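Local coordinates for probable transcriptional regulatory protein NarL (Mycobacterium tuberculosis, PDB 3EUL) that probably acts, once phosphorylated by its partner kinase NarS, as a DNA-binding transcription regulator of aerobic nitrate metabolism genes, here represented by its signal receiver domain, at residues Lys15-Val20 and Gly39-Gly45; Ala53-Ile57 and Val79-Val83; Asp63-Tyr69 and Thr90-Ser96. All coordinates share one frame. Residue numbers count along the deposited sequence, not the author numbering.

Interaction 1: Lys15-Val20 and Gly39-Gly45; sequences KVRVVV and GSVNVVG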
loop_
_atom_site.group_PDB
_atom_site.type_symbol
_atom_site.label_atom_id
_atom_site.label_comp_id
_atom_site.label_asym_id
_atom_site.label_seq_id
_atom_site.Cartn_x
_atom_site.Cartn_y
_atom_site.Cartn_z
ATOM N N LYS A 15 6.138 5.483 -15.443
ATOM C CA LYS A 15 5.144 4.767 -14.630
ATOM C C LYS A 15 5.413 4.969 -13.135
ATOM O O LYS A 15 6.545 4.954 -12.682
ATOM C CB LYS A 15 5.117 3.293 -14.949
ATOM C CG LYS A 15 4.458 2.954 -16.268
ATOM C CD LYS A 15 4.706 1.509 -16.591
ATOM C CE LYS A 15 4.106 1.144 -17.915
ATOM N NZ LYS A 15 3.710 -0.264 -17.857
ATOM N N VAL A 16 4.354 5.178 -12.383
ATOM C CA VAL A 16 4.418 5.207 -10.918
ATOM C C VAL A 16 4.857 3.844 -10.437
ATOM O O VAL A 16 4.340 2.829 -10.895
ATOM C CB VAL A 16 3.017 5.540 -10.335
ATOM C CG1 VAL A 16 2.927 5.260 -8.803
ATOM C CG2 VAL A 16 2.661 6.988 -10.644
ATOM N N ARG A 17 5.828 3.810 -9.522
ATOM C CA ARG A 17 6.387 2.553 -9.039
ATOM C C ARG A 17 5.727 2.168 -7.700
ATOM O O ARG A 17 5.646 2.985 -6.793
ATOM C CB ARG A 17 7.918 2.657 -8.927
ATOM C CG ARG A 17 8.577 2.970 -10.278
ATOM C CD ARG A 17 10.008 3.475 -10.146
ATOM N NE ARG A 17 10.807 2.441 -9.520
ATOM C CZ ARG A 17 11.258 2.445 -8.262
ATOM N NH1 ARG A 17 11.109 3.485 -7.449
ATOM N NH2 ARG A 17 11.955 1.396 -7.852
ATOM N N VAL A 18 5.268 0.920 -7.600
ATOM C CA VAL A 18 4.508 0.433 -6.435
ATOM C C VAL A 18 4.983 -0.885 -5.854
ATOM O O VAL A 18 5.349 -1.815 -6.588
ATOM C CB VAL A 18 3.004 0.300 -6.839
ATOM C CG1 VAL A 18 2.159 -0.241 -5.693
ATOM C CG2 VAL A 18 2.519 1.690 -7.354
ATOM N N VAL A 19 4.975 -0.974 -4.515
ATOM C CA VAL A 19 5.052 -2.255 -3.819
ATOM C C VAL A 19 3.651 -2.597 -3.300
ATOM O O VAL A 19 2.982 -1.743 -2.695
ATOM C CB VAL A 19 6.097 -2.220 -2.647
ATOM C CG1 VAL A 19 5.954 -3.451 -1.708
ATOM C CG2 VAL A 19 7.543 -2.112 -3.199
ATOM N N VAL A 20 3.209 -3.842 -3.551
ATOM C CA VAL A 20 1.927 -4.372 -3.083
ATOM C C VAL A 20 2.167 -5.454 -2.020
ATOM O O VAL A 20 3.035 -6.331 -2.186
ATOM C CB VAL A 20 1.062 -4.961 -4.244
ATOM C CG1 VAL A 20 -0.231 -5.606 -3.680
ATOM C CG2 VAL A 20 0.742 -3.909 -5.317
ATOM N N GLY A 39 -1.625 0.443 -17.423
ATOM C CA GLY A 39 -0.586 1.048 -18.265
ATOM C C GLY A 39 0.194 2.176 -17.579
ATOM O O GLY A 39 1.163 2.677 -18.154
ATOM N N SER A 40 -0.182 2.550 -16.359
ATOM C CA SER A 40 0.431 3.704 -15.658
ATOM C C SER A 40 1.226 3.350 -14.387
ATOM O O SER A 40 1.724 4.244 -13.674
ATOM C CB SER A 40 -0.661 4.708 -15.294
ATOM O OG SER A 40 -1.174 5.331 -16.469
ATOM N N VAL A 41 1.336 2.059 -14.098
ATOM C CA VAL A 41 1.901 1.590 -12.846
ATOM C C VAL A 41 2.847 0.411 -13.099
ATOM O O VAL A 41 2.535 -0.551 -13.818
ATOM C CB VAL A 41 0.812 1.171 -11.808
ATOM C CG1 VAL A 41 1.465 0.673 -10.489
ATOM C CG2 VAL A 41 -0.202 2.314 -11.512
ATOM N N ASN A 42 4.007 0.509 -12.477
ATOM C CA ASN A 42 5.005 -0.529 -12.441
ATOM C C ASN A 42 5.053 -1.080 -10.995
ATOM O O ASN A 42 5.522 -0.424 -10.074
ATOM C CB ASN A 42 6.340 0.067 -12.869
ATOM C CG ASN A 42 7.505 -0.933 -12.836
ATOM O OD1 ASN A 42 7.346 -2.168 -12.699
ATOM N ND2 ASN A 42 8.703 -0.382 -12.981
ATOM N N VAL A 43 4.571 -2.296 -10.841
ATOM C CA VAL A 43 4.665 -3.012 -9.591
ATOM C C VAL A 43 6.086 -3.564 -9.513
ATOM O O VAL A 43 6.511 -4.422 -10.307
ATOM C CB VAL A 43 3.572 -4.093 -9.482
ATOM C CG1 VAL A 43 3.706 -4.920 -8.164
ATOM C CG2 VAL A 43 2.164 -3.426 -9.520
ATOM N N VAL A 44 6.850 -3.020 -8.579
ATOM C CA VAL A 44 8.254 -3.356 -8.478
ATOM C C VAL A 44 8.530 -4.408 -7.443
ATOM O O VAL A 44 9.610 -4.967 -7.425
ATOM C CB VAL A 44 9.121 -2.125 -8.235
ATOM C CG1 VAL A 44 9.032 -1.199 -9.444
ATOM C CG2 VAL A 44 8.755 -1.418 -6.940
ATOM N N GLY A 45 7.542 -4.711 -6.607
ATOM C CA GLY A 45 7.705 -5.736 -5.583
ATOM C C GLY A 45 6.391 -6.122 -4.960
ATOM O O GLY A 45 5.492 -5.300 -4.874
HETATM O O HOH W 1 1.147 -0.471 -16.127
HETATM O O HOH W 2 4.243 -2.542 -15.715
#
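Five backbone hydrogen bonds zip Val16-Val20 to Ser40-Gly45. Val16 N donates to Ser40 O (3.1 Å), Asn42 N to Val16 O (2.8 Å), Val18 N to Asn42 O (2.8 Å), Val44 N to Val18 O (2.8 Å) and Val20 N to Gly45 O (3.0 Å). This is the parallel pairing at one edge of the CheY-like receiver domain, made by the first beta-alpha-beta unit, through helix 25-38. The pairs run Val16-Val41, Arg17-Asn42 and Val18-Val43, then slip by one so that Val19 lies beside Gly45. Val44 is the extra residue of this beta bulge, and its psi of -12° breaks the extended course of the chain. Gly39, first to leave the helical conformation after helix 25-38, has positive phi, where a CB would press on the preceding carbonyl O.

Branched valines favour strands and fill the faces. On the side of Val16, Val18, Val41 and Val43, Val18 CG2 meets Val41 CG1 at 3.5 Å; Leu35 of helix 25-38 packs on Val18 and Val41, and Leu130 of helix 122-134 on Val16 and Val41. On the other face, towards helix 50-60, Val19 CG2 lies 4.0 Å from Val44 CG2. Here Arg17 lays its aliphatic CB 4.0 Å from Val44 CG1 and sends its guanidinium on to the carbonyl of His60.

At the exposed end, the extended Lys15 side chain reaches across, its CE 3.3 Å from Gly39 O. Two waters bridge its ammonium group to Val41 O; the shorter link runs from Lys15 NZ to water 1 (3.1 Å) and on to Val41 O (2.7 Å).

Interaction 2: Ala53-Ile57 and Val79-Val83; sequences ALELI and VAAAV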
loop_
_atom_site.group_PDB
_atom_site.type_symbol
_atom_site.label_atom_id
_atom_site.label_comp_id
_atom_site.label_asym_id
_atom_site.label_seq_id
_atom_site.Cartn_x
_atom_site.Cartn_y
_atom_site.Cartn_z
ATOM N N ALA A 53 7.520 -6.457 3.282
ATOM C CA ALA A 53 7.021 -5.232 2.661
ATOM C C ALA A 53 7.914 -4.061 3.012
ATOM O O ALA A 53 8.285 -3.256 2.158
ATOM C CB ALA A 53 5.569 -4.962 3.144
ATOM N N LEU A 54 8.282 -3.957 4.266
ATOM C CA LEU A 54 9.174 -2.870 4.677
ATOM C C LEU A 54 10.559 -2.955 3.999
ATOM O O LEU A 54 11.124 -1.944 3.551
ATOM C CB LEU A 54 9.305 -2.873 6.185
ATOM C CG LEU A 54 10.248 -1.821 6.740
ATOM C CD1 LEU A 54 9.787 -0.434 6.375
ATOM C CD2 LEU A 54 10.373 -1.977 8.247
ATOM N N GLU A 55 11.087 -4.168 3.909
ATOM C CA GLU A 55 12.357 -4.361 3.261
ATOM C C GLU A 55 12.293 -4.028 1.785
ATOM O O GLU A 55 13.234 -3.436 1.272
ATOM C CB GLU A 55 12.875 -5.779 3.484
ATOM C CG GLU A 55 14.285 -5.984 2.985
ATOM C CD GLU A 55 15.369 -5.193 3.744
ATOM O OE1 GLU A 55 15.242 -4.918 4.971
ATOM O OE2 GLU A 55 16.397 -4.884 3.095
ATOM N N LEU A 56 11.196 -4.392 1.097
ATOM C CA LEU A 56 11.042 -4.039 -0.299
ATOM C C LEU A 56 10.942 -2.537 -0.494
ATOM O O LEU A 56 11.422 -1.993 -1.500
ATOM C CB LEU A 56 9.792 -4.674 -0.903
ATOM C CG LEU A 56 9.800 -6.153 -1.264
ATOM C CD1 LEU A 56 8.401 -6.528 -1.659
ATOM C CD2 LEU A 56 10.761 -6.507 -2.406
ATOM N N ILE A 57 10.278 -1.870 0.454
ATOM C CA ILE A 57 10.172 -0.414 0.410
ATOM C C ILE A 57 11.568 0.206 0.559
ATOM O O ILE A 57 11.923 1.132 -0.180
ATOM C CB ILE A 57 9.160 0.117 1.473
ATOM C CG1 ILE A 57 7.734 -0.333 1.109
ATOM C CG2 ILE A 57 9.216 1.654 1.601
ATOM C CD1 ILE A 57 6.713 -0.210 2.249
ATOM N N VAL A 79 4.260 -0.621 9.489
ATOM C CA VAL A 79 5.097 -0.332 8.331
ATOM C C VAL A 79 5.024 1.141 7.977
ATOM O O VAL A 79 6.071 1.740 7.733
ATOM C CB VAL A 79 4.725 -1.170 7.073
ATOM C CG1 VAL A 79 5.622 -0.780 5.854
ATOM C CG2 VAL A 79 4.811 -2.654 7.338
ATOM N N ALA A 80 3.812 1.719 7.929
ATOM C CA ALA A 80 3.671 3.169 7.661
ATOM C C ALA A 80 4.490 4.029 8.639
ATOM O O ALA A 80 5.187 4.988 8.245
ATOM C CB ALA A 80 2.223 3.598 7.655
ATOM N N ALA A 81 4.439 3.667 9.917
ATOM C CA ALA A 81 5.215 4.360 10.964
ATOM C C ALA A 81 6.726 4.327 10.733
ATOM O O ALA A 81 7.432 5.347 10.921
ATOM C CB ALA A 81 4.901 3.712 12.346
ATOM N N ALA A 82 7.217 3.134 10.391
ATOM C CA ALA A 82 8.608 2.858 10.147
ATOM C C ALA A 82 9.114 3.624 8.918
ATOM O O ALA A 82 10.190 4.201 8.964
ATOM C CB ALA A 82 8.821 1.316 9.955
ATOM N N VAL A 83 8.334 3.619 7.835
ATOM C CA VAL A 83 8.672 4.357 6.605
ATOM C C VAL A 83 8.808 5.854 6.868
ATOM O O VAL A 83 9.822 6.469 6.509
ATOM C CB VAL A 83 7.641 4.056 5.449
ATOM C CG1 VAL A 83 7.894 4.969 4.198
ATOM C CG2 VAL A 83 7.736 2.568 5.052
#
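Leu54 has the largest share of this contact, with Val79 next. The leucine reaches across from helix 50-60 to the neighbouring helix: both its methyls lie against Ala82 CB, Leu54 CD2 at 4.0 Å and CD1 at 4.1 Å, and CD1 is also 4.2 Å from Val79 CG1 and 3.9 Å from Val83 CG2. A long, forked residue suits this place because the axes of the two short helical segments come no closer than 10.4 Å, and the small Ala82 leaves room for its tip. Both helices pack on the same face of the central parallel sheet of the receiver domain, running side by side at 29°, and no hydrogen bond joins the two segments. Val79 and Val83 lie on one side of their helix, a turn apart, as the helical bond from Val83 N to Val79 O (2.9 Å) reflects. Val79 also takes Ile57, whose CD1 comes to 3.8 Å from Val79 CG1, and it rests on Leu67 of strand 64-68 beneath. One turn further along, Val83 offers CG2 to Ile57 CG2 at 3.9 Å.

Interaction 3: Asp63-Tyr69 and Thr90-Ser96; sequences DVALLDY and TRVLLIS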
loop_
_atom_site.group_PDB
_atom_site.type_symbol
_atom_site.label_atom_id
_atom_site.label_comp_id
_atom_site.label_asym_id
_atom_site.label_seq_id
_atom_site.Cartn_x
_atom_site.Cartn_y
_atom_site.Cartn_z
ATOM N N ASP A 63 7.185 4.880 -5.182
ATOM C CA ASP A 63 6.367 6.083 -4.995
ATOM C C ASP A 63 5.244 5.809 -3.967
ATOM O O ASP A 63 4.974 6.619 -3.082
ATOM C CB ASP A 63 5.768 6.505 -6.340
ATOM C CG ASP A 63 6.842 6.811 -7.373
ATOM O OD1 ASP A 63 7.755 7.605 -7.034
ATOM O OD2 ASP A 63 6.850 6.213 -8.456
ATOM N N VAL A 64 4.622 4.638 -4.099
ATOM C CA VAL A 64 3.511 4.197 -3.254
ATOM C C VAL A 64 3.701 2.735 -2.839
ATOM O O VAL A 64 4.179 1.899 -3.629
ATOM C CB VAL A 64 2.194 4.280 -4.022
ATOM C CG1 VAL A 64 0.992 3.845 -3.144
ATOM C CG2 VAL A 64 1.977 5.659 -4.505
ATOM N N ALA A 65 3.366 2.441 -1.592
ATOM C CA ALA A 65 3.234 1.080 -1.140
ATOM C C ALA A 65 1.745 0.874 -0.857
ATOM O O ALA A 65 1.157 1.643 -0.088
ATOM C CB ALA A 65 4.072 0.832 0.086
ATOM N N LEU A 66 1.105 -0.085 -1.527
ATOM C CA LEU A 66 -0.277 -0.414 -1.205
ATOM C C LEU A 66 -0.352 -1.692 -0.400
ATOM O O LEU A 66 -0.125 -2.795 -0.951
ATOM C CB LEU A 66 -1.065 -0.566 -2.503
ATOM C CG LEU A 66 -2.515 -0.999 -2.400
ATOM C CD1 LEU A 66 -3.337 -0.033 -1.553
ATOM C CD2 LEU A 66 -3.053 -1.090 -3.875
ATOM N N LEU A 67 -0.663 -1.565 0.905
ATOM C CA LEU A 67 -0.492 -2.659 1.854
ATOM C C LEU A 67 -1.757 -3.014 2.634
ATOM O O LEU A 67 -2.483 -2.135 3.107
ATOM C CB LEU A 67 0.544 -2.269 2.886
ATOM C CG LEU A 67 1.915 -1.832 2.396
ATOM C CD1 LEU A 67 2.800 -1.502 3.590
ATOM C CD2 LEU A 67 2.502 -2.927 1.536
ATOM N N ASP A 68 -2.034 -4.304 2.759
ATOM C CA ASP A 68 -3.140 -4.733 3.609
ATOM C C ASP A 68 -2.891 -4.236 5.021
ATOM O O ASP A 68 -1.771 -4.295 5.510
ATOM C CB ASP A 68 -3.259 -6.258 3.539
ATOM C CG ASP A 68 -4.372 -6.828 4.392
ATOM O OD1 ASP A 68 -5.456 -6.246 4.526
ATOM O OD2 ASP A 68 -4.139 -7.931 4.914
ATOM N N TYR A 69 -3.924 -3.752 5.695
ATOM C CA TYR A 69 -3.764 -3.328 7.080
ATOM C C TYR A 69 -3.267 -4.504 7.956
ATOM O O TYR A 69 -2.377 -4.329 8.760
ATOM C CB TYR A 69 -5.065 -2.717 7.615
ATOM C CG TYR A 69 -4.973 -2.354 9.049
ATOM C CD1 TYR A 69 -4.128 -1.361 9.477
ATOM C CD2 TYR A 69 -5.721 -3.030 10.003
ATOM C CE1 TYR A 69 -4.029 -1.039 10.817
ATOM C CE2 TYR A 69 -5.627 -2.719 11.335
ATOM C CZ TYR A 69 -4.780 -1.748 11.744
ATOM O OH TYR A 69 -4.732 -1.401 13.076
ATOM N N THR A 90 8.462 7.129 0.207
ATOM C CA THR A 90 7.294 6.332 -0.119
ATOM C C THR A 90 6.035 6.719 0.640
ATOM O O THR A 90 6.071 6.835 1.846
ATOM C CB THR A 90 7.606 4.866 0.186
ATOM O OG1 THR A 90 8.753 4.492 -0.597
ATOM C CG2 THR A 90 6.408 3.989 -0.202
ATOM N N ARG A 91 4.908 6.826 -0.062
ATOM C CA ARG A 91 3.603 7.012 0.593
ATOM C C ARG A 91 2.964 5.674 0.792
ATOM O O ARG A 91 2.896 4.885 -0.142
ATOM C CB ARG A 91 2.720 7.904 -0.242
ATOM C CG ARG A 91 3.236 9.316 -0.191
ATOM C CD ARG A 91 2.508 10.272 -1.069
ATOM N NE ARG A 91 1.087 10.514 -0.773
ATOM C CZ ARG A 91 0.548 11.047 0.331
ATOM N NH1 ARG A 91 1.261 11.342 1.412
ATOM N NH2 ARG A 91 -0.774 11.234 0.370
ATOM N N VAL A 92 2.531 5.390 2.010
ATOM C CA VAL A 92 1.948 4.083 2.324
ATOM C C VAL A 92 0.410 4.183 2.381
ATOM O O VAL A 92 -0.164 4.809 3.292
ATOM C CB VAL A 92 2.504 3.513 3.624
ATOM C CG1 VAL A 92 1.782 2.201 3.981
ATOM C CG2 VAL A 92 4.041 3.294 3.492
ATOM N N LEU A 93 -0.231 3.553 1.406
ATOM C CA LEU A 93 -1.689 3.511 1.289
ATOM C C LEU A 93 -2.145 2.184 1.857
ATOM O O LEU A 93 -1.659 1.135 1.455
ATOM C CB LEU A 93 -2.054 3.677 -0.197
ATOM C CG LEU A 93 -3.428 4.091 -0.657
ATOM C CD1 LEU A 93 -3.928 5.408 -0.041
ATOM C CD2 LEU A 93 -3.403 4.186 -2.183
ATOM N N LEU A 94 -3.030 2.198 2.850
ATOM C CA LEU A 94 -3.505 0.931 3.423
ATOM C C LEU A 94 -4.860 0.554 2.816
ATOM O O LEU A 94 -5.654 1.407 2.394
ATOM C CB LEU A 94 -3.599 0.974 4.962
ATOM C CG LEU A 94 -2.321 1.267 5.746
ATOM C CD1 LEU A 94 -2.570 1.367 7.286
ATOM C CD2 LEU A 94 -1.162 0.280 5.395
ATOM N N ILE A 95 -5.108 -0.741 2.779
ATOM C CA ILE A 95 -6.375 -1.276 2.334
ATOM C C ILE A 95 -6.802 -2.348 3.326
ATOM O O ILE A 95 -5.980 -3.102 3.838
ATOM C CB ILE A 95 -6.260 -1.786 0.876
ATOM C CG1 ILE A 95 -7.634 -2.123 0.292
ATOM C CG2 ILE A 95 -5.230 -2.981 0.771
ATOM C CD1 ILE A 95 -7.650 -2.138 -1.239
ATOM N N SER A 96 -8.103 -2.434 3.600
ATOM C CA SER A 96 -8.570 -3.424 4.541
ATOM C C SER A 96 -10.034 -3.770 4.359
ATOM O O SER A 96 -10.818 -2.990 3.816
ATOM C CB SER A 96 -8.365 -2.902 5.970
ATOM O OG SER A 96 -8.528 -3.960 6.891
HETATM O O HOH W 3 -6.601 -5.893 6.727
#
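Leu67 and Leu94, paired across the strands, lie side by side on the same face: Leu67 CB sits 4.0 Å from Leu94 CD2, while Leu67 CD1 reaches back to Val92 CG1 at 3.9 Å. Earlier along this face the small Ala65 leaves a shallow hollow, entered by Thr90 CG2 (3.9 Å from Ala65 CB) and flanked by Val92 CG2 (4.2 Å from the same CB). The threonine hydroxyl hydrogen-bonds to Pro62 O. On the other face Leu66 is the bump, its CD1 wedged between Leu93 CB and Ile95 CB, each 4.2 Å away, and Val64 CG1 lies 4.2 Å from Leu93 CB.

These are the third and fourth strands in sequence of the CheY-like doubly wound fold, parallel, neighbouring, and joined through helix 76-85. Helix 122-134 packs over Val64, Leu66 and Leu93, and helix 76-85 over Leu67, Thr90 and Val92, so mostly apolar residues suit these faces. Six unbroken backbone bonds fix the register, the first from Arg91 N to Asp63 O (3.0 Å), the last from Tyr69 N to Ile95 O (2.8 Å).

Where the strands end, Asp68, by similarity the phosphorylated aspartate and here unmodified, borders a hollow occupied by water 3, which lies 2.5 Å from Asp68 OD1 and 2.7 Å from Ser96 OG; Ser96 OG is also hydrogen-bonded to His98 N. Lys118 makes a weak, long ion pair with Asp68. Beyond it, Tyr69 turns its ring edge to Leu94 CD1, 3.8 Å from Tyr69 CD1, and Tyr69 CB comes within 3.7 Å of Ser96 CB, whose small side chain leaves space.

Overall arrangement
From the N terminus, strand 16-21 opens interaction 1, helix 25-38 follows, and strand 41-47 closes it, completing the first beta-alpha-beta unit at the sheet edge. The chain then enters helix 50-60, where interaction 2 opens; interaction 3 opens next, on strand 64-68, before helix 76-85 closes interaction 2 and strand 91-96 closes interaction 3. The latter two therefore cross, while interaction 1 precedes both. Strand 16-21 lies beside strand 64-68, making interactions 1 and 3 parts of one sheet, joined by the hydrogen bond from Leu66 N to Val19 O (2.8 Å). Interaction 2 lies over that sheet: Ile57 CD1 meets Ala65 CB at 3.6 Å and Leu56 CD1 meets Val19 CG1 at 3.9 Å.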